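Local coordinates for protein Phthiocerol/phenolphthiocerol synthesis polyketide synthase type I PpsC (Mycobacterium tuberculosis, PDB 5NJI) that probably dehydrates thioester-bound hydroxyacyl intermediates during phthiocerol and phenolphthiocerol assembly, and here holds an enoyl-CoA in its dehydratase domain, at residues A[90-95]-A[221-226]; A[234-239]-A[313-318]; A[260-265]-A[291-296]. The protein carries 1 engineered substitution. All blocks are in the same frame, centred on the assembly; numbering follows the deposited sequence. Where two conformers were deposited one is given.

In the fold
The three contacts illustrate how chemistry follows place in a double hot-dog dehydratase. Contact 1 is partly buried, and its centre lies about 22 Å from that of contact 2, across the chain's centre; it ties the start of strand 93-100 to the loop before helix 226-234 and combines one amide hydrogen bond with methionine packing. Contacts 2 and 3 are buried, have centres about 5 Å apart, and line the pocket of the bound acyl-CoA. Strand 306-317 of contact 2 lies between strands 262-272 and 292-300, which contact 3 joins. Contact 2 is wholly apolar across its segments, whereas contact 3 adds a guanidinium near the ligand's ribose and is nested inside the loop that contact 2 closes.

Contact 1 (A[90-95]-A[221-226]); sequences DQPWMI and EFMLHP
Gln91 and Met223 carry this contact, which joins the two halves of a double hot-dog fold: 90-95 runs into strand 93-100 of the first half, and 221-226 leads into helix 226-234 of the second. The polar part is a single hydrogen bond, from Gln91 NE2 to Met223 O, at 3.1 Å. It is moderately bent (149° at the hydrogen), and the donor stands 27° off the carbonyl plane, while the acceptor in turn lies outside the amide plane. The glutamine chain turns at chi2 to bring its amide there, and it slides past Met223 in the opposite sense. On the same loop the backbone N atoms of Met223 and Leu224 are taken by the carboxylate of Glu75, while the side chain of His225 caps the start of the helix.

The rest is the packing of the methionine methyl. Met223 folds back at chi2 and chi3, which carries CE into a corner made by the first segment. There CE touches two oxygens, lying 3.6 Å from Gln91 OE1 and equally far from Asp90 O. Its apolar neighbours are Pro92 and Trp93. Pro92 crosses the methionine at about a right angle, its CD 3.9 Å from Met223 CE. Trp93 offers its edge, not its face; Pro92 CB lies over one face, and NE1 is hydrogen-bonded to Thr82 OG1 of helix 70-84. Close to the indole plane, Trp93 CD1 comes within 4.3 Å of Met223 CE.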
# COMPACT_ATOMS: atom_id res chain seq x y z
N ASP A 90 -18.72 -5.25 3.17
CA ASP A 90 -17.61 -4.66 3.93
C ASP A 90 -16.46 -4.26 3.01
O ASP A 90 -15.82 -3.22 3.22
CB ASP A 90 -17.12 -5.64 4.99
CG ASP A 90 -18.11 -5.81 6.13
OD1 ASP A 90 -18.95 -4.91 6.34
OD2 ASP A 90 -18.04 -6.84 6.83
N GLN A 91 -16.18 -5.08 2.00
CA GLN A 91 -15.07 -4.87 1.07
C GLN A 91 -15.65 -5.03 -0.34
O GLN A 91 -15.46 -6.06 -1.01
CB GLN A 91 -13.92 -5.83 1.35
CG GLN A 91 -13.22 -5.57 2.68
CD GLN A 91 -12.53 -4.21 2.74
OE1 GLN A 91 -12.27 -3.57 1.71
NE2 GLN A 91 -12.23 -3.75 3.95
N PRO A 92 -16.33 -4.00 -0.84
CA PRO A 92 -17.01 -4.11 -2.14
C PRO A 92 -16.10 -4.08 -3.35
O PRO A 92 -16.57 -4.41 -4.45
CB PRO A 92 -17.92 -2.88 -2.17
CG PRO A 92 -17.92 -2.32 -0.83
CD PRO A 92 -16.66 -2.74 -0.16
N TRP A 93 -14.82 -3.70 -3.19
CA TRP A 93 -13.98 -3.28 -4.30
C TRP A 93 -12.69 -4.07 -4.34
O TRP A 93 -12.21 -4.58 -3.33
CB TRP A 93 -13.59 -1.79 -4.21
CG TRP A 93 -14.71 -0.91 -3.82
CD1 TRP A 93 -14.89 -0.30 -2.62
CD2 TRP A 93 -15.81 -0.54 -4.63
NE1 TRP A 93 -16.05 0.43 -2.63
CE2 TRP A 93 -16.64 0.29 -3.86
CE3 TRP A 93 -16.19 -0.84 -5.94
CZ2 TRP A 93 -17.82 0.83 -4.36
CZ3 TRP A 93 -17.35 -0.32 -6.43
CH2 TRP A 93 -18.16 0.51 -5.65
N MET A 94 -12.12 -4.12 -5.54
CA MET A 94 -10.73 -4.49 -5.75
C MET A 94 -10.06 -3.39 -6.55
O MET A 94 -10.73 -2.57 -7.19
CB MET A 94 -10.62 -5.84 -6.49
CG MET A 94 -11.05 -5.78 -7.97
SD MET A 94 -10.95 -7.43 -8.71
CE MET A 94 -9.26 -7.41 -9.30
N ILE A 95 -8.74 -3.34 -6.52
CA ILE A 95 -7.99 -2.46 -7.39
C ILE A 95 -7.47 -3.27 -8.55
O ILE A 95 -6.59 -4.12 -8.39
CB ILE A 95 -6.85 -1.76 -6.66
CG1 ILE A 95 -7.41 -0.98 -5.46
CG2 ILE A 95 -6.14 -0.82 -7.63
CD1 ILE A 95 -6.35 -0.39 -4.55
N GLU A 221 -11.65 5.08 9.61
CA GLU A 221 -12.24 5.29 8.30
C GLU A 221 -11.55 4.51 7.19
O GLU A 221 -11.98 4.60 6.04
CB GLU A 221 -12.24 6.78 7.94
CG GLU A 221 -12.97 7.65 8.95
CD GLU A 221 -14.44 7.30 9.07
OE1 GLU A 221 -15.06 6.98 8.04
OE2 GLU A 221 -14.97 7.33 10.20
N PHE A 222 -10.51 3.73 7.49
CA PHE A 222 -9.76 3.07 6.43
C PHE A 222 -10.48 1.82 5.93
O PHE A 222 -10.95 1.00 6.73
CB PHE A 222 -8.36 2.67 6.89
CG PHE A 222 -7.44 3.82 7.20
CD1 PHE A 222 -7.61 5.06 6.62
CD2 PHE A 222 -6.36 3.64 8.05
CE1 PHE A 222 -6.75 6.11 6.91
CE2 PHE A 222 -5.50 4.66 8.33
CZ PHE A 222 -5.69 5.91 7.77
N MET A 223 -10.42 1.65 4.64
CA MET A 223 -10.92 0.46 3.97
C MET A 223 -9.75 -0.57 4.06
O MET A 223 -9.92 -1.71 4.43
CB MET A 223 -11.29 0.65 2.48
CG MET A 223 -12.42 1.60 2.19
SD MET A 223 -13.93 0.87 2.75
CE MET A 223 -14.04 -0.48 1.63
N LEU A 224 -8.60 -0.08 3.89
CA LEU A 224 -7.34 -0.86 3.82
C LEU A 224 -6.27 -0.07 4.57
O LEU A 224 -6.17 1.05 4.34
CB LEU A 224 -6.91 -1.02 2.29
CG LEU A 224 -5.70 -1.79 1.75
CD1 LEU A 224 -5.73 -3.24 2.20
CD2 LEU A 224 -5.52 -1.71 0.22
N HIS A 225 -5.81 -0.50 5.61
CA HIS A 225 -4.88 0.25 6.46
C HIS A 225 -3.51 0.34 5.70
O HIS A 225 -2.91 -0.62 5.54
CB HIS A 225 -4.68 -0.39 7.88
CG HIS A 225 -4.06 0.54 8.88
ND1 HIS A 225 -2.93 1.27 8.62
CD2 HIS A 225 -4.44 0.91 10.13
CE1 HIS A 225 -2.65 2.03 9.65
NE2 HIS A 225 -3.55 1.83 10.58
N PRO A 226 -3.09 1.52 5.27
CA PRO A 226 -1.88 1.64 4.49
C PRO A 226 -0.60 1.09 5.19
O PRO A 226 0.27 0.59 4.61
CB PRO A 226 -1.75 3.16 4.25
CG PRO A 226 -3.06 3.70 4.45
CD PRO A 226 -3.80 2.80 5.37

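Contact 2 (A[234-239]-A[313-318]); sequences QTLGAT and VEMAVL. With 8Z2 (~{S}-[2-[3-[[(2~{R})-4-[[[(2~{R},3~{S},4~{R},5~{R})-5-(6-aminopurin-9-yl)-4-oxidanyl-3-phosphonooxy-oxolan-2-yl]methoxy-oxidanyl-phosphoryl]oxy-oxidanyl-phosphoryl]oxy-3,3-dimethyl-2-oxidanyl-butanoyl]amino]propanoylamino]ethyl] (~{E})-dodec-2-enethioate), chain B.
Leu236 and Val313 lie alongside one another, running in opposite directions, and touch through one methyl each. Leu236 CD1 presses against Val313 CG1 at 3.5 Å, tighter than ordinary van der Waals contact. Val313 CG1 sits between its own backbone N and carbonyl carbon (chi1 50°), a position that turns this methyl toward the leucine. Met315, two residues along the strand on the same face, approaches at a slant: its chain bends at chi3 (-75°), and CE comes to 4.1 Å from Leu236 CD1. One leucine methyl, CD1, therefore meets both Val313 and Met315.

Leu236 and Met315 also border the dodecenoyl chain in its pocket. Met315 CE lies 4.1 Å from ligand CA9, and Leu236 CB is 4.0 Å from that same carbon. Gly237 brings its backbone N to 3.7 Å from CA9, and Gln234 borders the chain nearer the thioester.

The turn that presents Leu236 is a short 3-10 segment, 235-238, closed by Thr239, whose OG1 donates to Leu236 O at 2.8 Å while Thr239 N reaches that oxygen as well. Thr239 also caps the start of helix 240-246. The contact thus sets the link between helices 226-234 and 240-246 against strand 306-317, with Val297 of strand 292-300 touching Leu236 and Leu286 of strand 281-289 touching Met315.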
# COMPACT_ATOMS: atom_id res chain seq x y z
N GLN A 234 6.87 -5.18 2.76
CA GLN A 234 8.24 -5.22 3.23
C GLN A 234 8.80 -6.63 3.18
O GLN A 234 10.01 -6.80 3.09
CB GLN A 234 8.32 -4.70 4.66
CG GLN A 234 8.08 -3.22 4.83
CD GLN A 234 7.88 -2.87 6.28
OE1 GLN A 234 8.25 -3.64 7.16
NE2 GLN A 234 7.27 -1.72 6.54
N THR A 235 7.93 -7.64 3.25
CA THR A 235 8.36 -9.03 3.20
C THR A 235 9.14 -9.32 1.93
O THR A 235 10.00 -10.21 1.91
CB THR A 235 7.15 -9.96 3.27
OG1 THR A 235 6.39 -9.85 2.08
CG2 THR A 235 6.26 -9.62 4.42
N LEU A 236 8.86 -8.59 0.85
CA LEU A 236 9.55 -8.81 -0.42
C LEU A 236 11.03 -8.52 -0.30
O LEU A 236 11.82 -9.08 -1.06
CB LEU A 236 8.92 -7.95 -1.51
CG LEU A 236 7.47 -8.32 -1.81
CD1 LEU A 236 6.89 -7.28 -2.77
CD2 LEU A 236 7.31 -9.73 -2.40
N GLY A 237 11.42 -7.71 0.68
CA GLY A 237 12.81 -7.39 0.93
C GLY A 237 13.62 -8.55 1.47
O GLY A 237 14.85 -8.45 1.51
N ALA A 238 12.97 -9.63 1.89
CA ALA A 238 13.67 -10.79 2.42
C ALA A 238 13.72 -11.95 1.44
O ALA A 238 14.27 -12.99 1.78
CB ALA A 238 13.03 -11.24 3.73
N THR A 239 13.16 -11.79 0.24
CA THR A 239 13.23 -12.86 -0.74
C THR A 239 14.66 -13.04 -1.25
O THR A 239 15.51 -12.16 -1.13
CB THR A 239 12.32 -12.56 -1.93
OG1 THR A 239 12.69 -11.31 -2.51
CG2 THR A 239 10.84 -12.55 -1.49
N VAL A 313 3.00 -6.62 -7.68
CA VAL A 313 3.60 -5.36 -7.29
C VAL A 313 4.85 -5.20 -8.13
O VAL A 313 5.80 -5.99 -8.02
CB VAL A 313 3.90 -5.27 -5.79
CG1 VAL A 313 4.65 -6.45 -5.31
CG2 VAL A 313 4.65 -3.96 -5.44
N GLU A 314 4.85 -4.20 -9.00
CA GLU A 314 5.95 -3.94 -9.91
C GLU A 314 6.82 -2.85 -9.33
O GLU A 314 6.31 -1.79 -8.95
CB GLU A 314 5.40 -3.53 -11.27
CG GLU A 314 6.44 -3.15 -12.30
CD GLU A 314 5.78 -2.83 -13.63
OE1 GLU A 314 4.60 -3.20 -13.82
OE2 GLU A 314 6.45 -2.23 -14.48
N MET A 315 8.12 -3.11 -9.22
CA MET A 315 9.04 -2.17 -8.60
C MET A 315 10.14 -1.76 -9.57
O MET A 315 10.61 -2.56 -10.38
CB MET A 315 9.62 -2.78 -7.33
CG MET A 315 8.47 -3.12 -6.38
SD MET A 315 8.96 -3.52 -4.74
CE MET A 315 9.59 -5.17 -5.04
N ALA A 316 10.49 -0.49 -9.50
CA ALA A 316 11.61 0.07 -10.23
C ALA A 316 12.83 0.12 -9.33
O ALA A 316 12.73 0.26 -8.11
CB ALA A 316 11.28 1.46 -10.73
N VAL A 317 14.00 -0.03 -9.94
CA VAL A 317 15.25 -0.09 -9.20
C VAL A 317 16.03 1.18 -9.52
O VAL A 317 16.43 1.40 -10.66
CB VAL A 317 16.06 -1.35 -9.55
CG1 VAL A 317 17.33 -1.43 -8.70
CG2 VAL A 317 15.22 -2.60 -9.36
N LEU A 318 16.21 2.01 -8.51
CA LEU A 318 16.87 3.29 -8.68
C LEU A 318 18.23 3.26 -7.96
O LEU A 318 19.23 3.70 -8.51
CB LEU A 318 15.99 4.41 -8.13
CG LEU A 318 14.48 4.21 -8.30
CD1 LEU A 318 13.71 5.36 -7.68
CD2 LEU A 318 14.10 4.05 -9.76
C2 8Z2 B . 0.40 6.86 -17.86
C4 8Z2 B . 2.61 7.61 -17.74
C5 8Z2 B . 2.25 8.74 -18.32
C6 8Z2 B . 1.01 8.94 -18.68
C8 8Z2 B . 4.34 8.88 -17.97
C10 8Z2 B . 12.56 -4.40 -1.70
C11 8Z2 B . 13.02 -5.47 -2.61
C12 8Z2 B . 14.37 -5.16 -3.13
N9 8Z2 B . 3.90 7.73 -17.47
N7 8Z2 B . 3.30 9.51 -18.42
N3 8Z2 B . 1.70 6.65 -17.50
N1 8Z2 B . 0.06 8.03 -18.48
N6 8Z2 B . 0.81 10.11 -19.24
C1' 8Z2 B . 4.24 6.32 -16.79
C2' 8Z2 B . 4.41 5.50 -18.01
O2' 8Z2 B . 3.63 4.38 -17.61
C3' 8Z2 B . 6.02 5.36 -18.11
O3' 8Z2 B . 6.37 5.02 -19.49
C4' 8Z2 B . 6.12 4.55 -16.65
O4' 8Z2 B . 5.31 5.54 -15.87
C5' 8Z2 B . 7.37 4.28 -15.84
O5' 8Z2 B . 8.06 5.39 -15.39
P1 8Z2 B . 8.62 6.48 -16.21
O11 8Z2 B . 7.45 7.35 -16.21
O12 8Z2 B . 8.85 6.22 -17.66
O6 8Z2 B . 9.98 7.24 -15.52
P2 8Z2 B . 9.84 8.70 -14.84
O21 8Z2 B . 8.51 9.45 -15.25
O22 8Z2 B . 10.79 9.74 -14.88
O7 8Z2 B . 9.80 8.09 -13.33
CPA 8Z2 B . 10.11 6.76 -12.87
CPB 8Z2 B . 9.88 6.84 -11.34
CP8 8Z2 B . 8.43 7.32 -11.14
CP7 8Z2 B . 10.07 5.51 -10.67
CP9 8Z2 B . 10.86 7.85 -10.75
OP3 8Z2 B . 7.64 6.38 -11.74
CP6 8Z2 B . 8.01 7.50 -9.66
OP2 8Z2 B . 8.59 8.27 -8.99
NP2 8Z2 B . 6.89 6.90 -9.26
CP5 8Z2 B . 6.30 7.00 -7.94
CP4 8Z2 B . 6.78 5.85 -7.08
CP3 8Z2 B . 6.13 6.00 -5.68
OP1 8Z2 B . 5.76 7.06 -5.31
NP1 8Z2 B . 6.03 4.92 -4.93
CP2 8Z2 B . 5.41 4.94 -3.65
CP1 8Z2 B . 6.29 5.53 -2.61
S 8Z2 B . 7.74 4.47 -2.30
P3 8Z2 B . 5.91 6.25 -20.67
O31 8Z2 B . 6.36 7.67 -19.86
O32 8Z2 B . 4.54 6.49 -20.87
O33 8Z2 B . 6.55 6.28 -21.99
CA1 8Z2 B . 7.12 3.31 -1.51
CA2 8Z2 B . 8.08 2.27 -1.06
OA1 8Z2 B . 5.98 3.13 -1.22
CA3 8Z2 B . 7.52 1.10 -0.34
CA4 8Z2 B . 8.47 0.05 0.07
CA5 8Z2 B . 7.80 -1.20 0.56
CA6 8Z2 B . 8.84 -2.26 0.90
CA7 8Z2 B . 9.41 -2.93 -0.37
CA8 8Z2 B . 10.73 -3.62 -0.13
CA9 8Z2 B . 11.16 -4.60 -1.26

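Contact 3 (A[260-265]-A[291-296]); sequences ALVVPV and DRLVGE. With 8Z2 (~{S}-[2-[3-[[(2~{R})-4-[[[(2~{R},3~{S},4~{R},5~{R})-5-(6-aminopurin-9-yl)-4-oxidanyl-3-phosphonooxy-oxolan-2-yl]methoxy-oxidanyl-phosphoryl]oxy-oxidanyl-phosphoryl]oxy-3,3-dimethyl-2-oxidanyl-butanoyl]amino]propanoylamino]ethyl] (~{E})-dodec-2-enethioate), chain B.
Arg292 reaches across to Val265 with a nearly straight side chain, and its base and its tip have different neighbours. At the base, Arg292 CB packs against the backbone oxygen of Met315. From CG to NE the chain is extended, which takes the guanidinium past the intervening strand. Val265 CG2 stands over one face of the guanidinium, nearer NH1 (3.6 Å from Arg292 NH1 to Val265 CG2) than CZ; the two side chains cross nearly at right angles. NH1 is also paired in a salt bridge with Glu314, which should help fix the turn of the guanidinium. NH2 points toward the nucleotide, and ligand C5' lies in the guanidinium plane, 3.4 Å from Arg292 NH2.

These residues belong to the antiparallel sheet of a hot-dog half, in which strands 262-272 and 292-300 flank strand 306-317. The two meet over that middle strand through side chains alone. On the other face from Arg292, Val262 CG1 meets Leu293 CD1 at 3.9 Å, again nearly perpendicular.

Strand 262-272 also follows the bound acyl-CoA. Val265 CG1 packs 3.7 Å from ligand CP7 on the pantetheine arm. Pro264 O accepts a hydrogen bond from ligand NP1 (3.0 Å, 146° at the hydrogen). At the far end of the acyl chain, Val262 CG2 stands 3.7 Å from terminal carbon C12.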
# COMPACT_ATOMS: atom_id res chain seq x y z
N ALA A 260 20.72 -0.34 -3.85
CA ALA A 260 19.84 0.47 -4.68
C ALA A 260 18.45 0.59 -4.06
O ALA A 260 17.96 -0.32 -3.38
CB ALA A 260 19.72 -0.12 -6.08
N LEU A 261 17.82 1.72 -4.32
CA LEU A 261 16.47 1.99 -3.83
C LEU A 261 15.45 1.34 -4.76
O LEU A 261 15.47 1.56 -5.97
CB LEU A 261 16.23 3.49 -3.77
CG LEU A 261 14.84 3.98 -3.39
CD1 LEU A 261 14.52 3.66 -1.96
CD2 LEU A 261 14.71 5.47 -3.65
N VAL A 262 14.55 0.56 -4.18
CA VAL A 262 13.57 -0.20 -4.92
C VAL A 262 12.21 0.32 -4.50
O VAL A 262 11.84 0.23 -3.33
CB VAL A 262 13.71 -1.71 -4.65
CG1 VAL A 262 12.58 -2.49 -5.28
CG2 VAL A 262 15.07 -2.17 -5.16
N VAL A 263 11.47 0.90 -5.45
CA VAL A 263 10.18 1.48 -5.08
C VAL A 263 9.06 0.93 -5.96
O VAL A 263 9.26 0.70 -7.17
CB VAL A 263 10.20 3.02 -5.11
CG1 VAL A 263 11.30 3.55 -4.18
CG2 VAL A 263 10.35 3.58 -6.52
N PRO A 264 7.88 0.72 -5.40
CA PRO A 264 6.74 0.29 -6.20
C PRO A 264 6.33 1.37 -7.17
O PRO A 264 6.30 2.56 -6.82
CB PRO A 264 5.65 0.03 -5.16
CG PRO A 264 6.36 -0.14 -3.88
CD PRO A 264 7.53 0.76 -3.96
N VAL A 265 6.02 0.95 -8.39
CA VAL A 265 5.49 1.85 -9.41
C VAL A 265 4.14 1.40 -9.94
O VAL A 265 3.45 2.21 -10.58
CB VAL A 265 6.48 2.01 -10.58
CG1 VAL A 265 7.74 2.72 -10.11
CG2 VAL A 265 6.82 0.67 -11.21
N ASP A 291 14.75 -5.24 -16.09
CA ASP A 291 15.34 -4.27 -15.17
C ASP A 291 14.42 -3.95 -14.01
O ASP A 291 14.79 -3.16 -13.14
CB ASP A 291 15.70 -2.98 -15.91
CG ASP A 291 14.49 -2.27 -16.48
OD1 ASP A 291 13.44 -2.93 -16.69
OD2 ASP A 291 14.60 -1.06 -16.75
N ARG A 292 13.24 -4.54 -13.97
CA ARG A 292 12.29 -4.32 -12.90
C ARG A 292 12.14 -5.59 -12.07
O ARG A 292 12.70 -6.64 -12.39
CB ARG A 292 10.95 -3.88 -13.48
CG ARG A 292 11.06 -2.52 -14.13
CD ARG A 292 9.77 -1.76 -14.16
NE ARG A 292 10.03 -0.35 -14.39
CZ ARG A 292 9.09 0.56 -14.62
NH1 ARG A 292 7.82 0.20 -14.66
NH2 ARG A 292 9.44 1.82 -14.82
N LEU A 293 11.40 -5.46 -10.97
CA LEU A 293 11.07 -6.57 -10.09
C LEU A 293 9.56 -6.68 -9.98
O LEU A 293 8.86 -5.66 -9.97
CB LEU A 293 11.69 -6.38 -8.71
CG LEU A 293 13.20 -6.15 -8.72
CD1 LEU A 293 13.63 -5.57 -7.38
CD2 LEU A 293 13.96 -7.44 -9.00
N VAL A 294 9.05 -7.91 -9.92
CA VAL A 294 7.61 -8.15 -9.80
C VAL A 294 7.36 -9.11 -8.65
O VAL A 294 7.90 -10.22 -8.62
CB VAL A 294 6.99 -8.70 -11.09
CG1 VAL A 294 5.52 -9.04 -10.88
CG2 VAL A 294 7.12 -7.68 -12.21
N GLY A 295 6.51 -8.69 -7.70
CA GLY A 295 6.24 -9.47 -6.52
C GLY A 295 4.77 -9.79 -6.38
O GLY A 295 3.89 -9.27 -7.09
N GLU A 296 4.50 -10.65 -5.41
CA GLU A 296 3.16 -11.08 -5.05
C GLU A 296 3.18 -11.27 -3.54
O GLU A 296 4.15 -11.80 -3.01
CB GLU A 296 2.78 -12.40 -5.76
CG GLU A 296 1.31 -12.77 -5.72
CD GLU A 296 0.93 -13.51 -4.45
OE1 GLU A 296 1.81 -14.13 -3.82
OE2 GLU A 296 -0.27 -13.48 -4.08
C2 8Z2 B . 0.40 6.86 -17.86
C4 8Z2 B . 2.61 7.61 -17.74
C5 8Z2 B . 2.25 8.74 -18.32
C6 8Z2 B . 1.01 8.94 -18.68
C8 8Z2 B . 4.34 8.88 -17.97
C10 8Z2 B . 12.56 -4.40 -1.70
C11 8Z2 B . 13.02 -5.47 -2.61
C12 8Z2 B . 14.37 -5.16 -3.13
N9 8Z2 B . 3.90 7.73 -17.47
N7 8Z2 B . 3.30 9.51 -18.42
N3 8Z2 B . 1.70 6.65 -17.50
N1 8Z2 B . 0.06 8.03 -18.48
N6 8Z2 B . 0.81 10.11 -19.24
C1' 8Z2 B . 4.24 6.32 -16.79
C2' 8Z2 B . 4.41 5.50 -18.01
O2' 8Z2 B . 3.63 4.38 -17.61
C3' 8Z2 B . 6.02 5.36 -18.11
O3' 8Z2 B . 6.37 5.02 -19.49
C4' 8Z2 B . 6.12 4.55 -16.65
O4' 8Z2 B . 5.31 5.54 -15.87
C5' 8Z2 B . 7.37 4.28 -15.84
O5' 8Z2 B . 8.06 5.39 -15.39
P1 8Z2 B . 8.62 6.48 -16.21
O11 8Z2 B . 7.45 7.35 -16.21
O12 8Z2 B . 8.85 6.22 -17.66
O6 8Z2 B . 9.98 7.24 -15.52
P2 8Z2 B . 9.84 8.70 -14.84
O21 8Z2 B . 8.51 9.45 -15.25
O22 8Z2 B . 10.79 9.74 -14.88
O7 8Z2 B . 9.80 8.09 -13.33
CPA 8Z2 B . 10.11 6.76 -12.87
CPB 8Z2 B . 9.88 6.84 -11.34
CP8 8Z2 B . 8.43 7.32 -11.14
CP7 8Z2 B . 10.07 5.51 -10.67
CP9 8Z2 B . 10.86 7.85 -10.75
OP3 8Z2 B . 7.64 6.38 -11.74
CP6 8Z2 B . 8.01 7.50 -9.66
OP2 8Z2 B . 8.59 8.27 -8.99
NP2 8Z2 B . 6.89 6.90 -9.26
CP5 8Z2 B . 6.30 7.00 -7.94
CP4 8Z2 B . 6.78 5.85 -7.08
CP3 8Z2 B . 6.13 6.00 -5.68
OP1 8Z2 B . 5.76 7.06 -5.31
NP1 8Z2 B . 6.03 4.92 -4.93
CP2 8Z2 B . 5.41 4.94 -3.65
CP1 8Z2 B . 6.29 5.53 -2.61
S 8Z2 B . 7.74 4.47 -2.30
P3 8Z2 B . 5.91 6.25 -20.67
O31 8Z2 B . 6.36 7.67 -19.86
O32 8Z2 B . 4.54 6.49 -20.87
O33 8Z2 B . 6.55 6.28 -21.99
CA1 8Z2 B . 7.12 3.31 -1.51
CA2 8Z2 B . 8.08 2.27 -1.06
OA1 8Z2 B . 5.98 3.13 -1.22
CA3 8Z2 B . 7.52 1.10 -0.34
CA4 8Z2 B . 8.47 0.05 0.07
CA5 8Z2 B . 7.80 -1.20 0.56
CA6 8Z2 B . 8.84 -2.26 0.90
CA7 8Z2 B . 9.41 -2.93 -0.37
CA8 8Z2 B . 10.73 -3.62 -0.13
CA9 8Z2 B . 11.16 -4.60 -1.26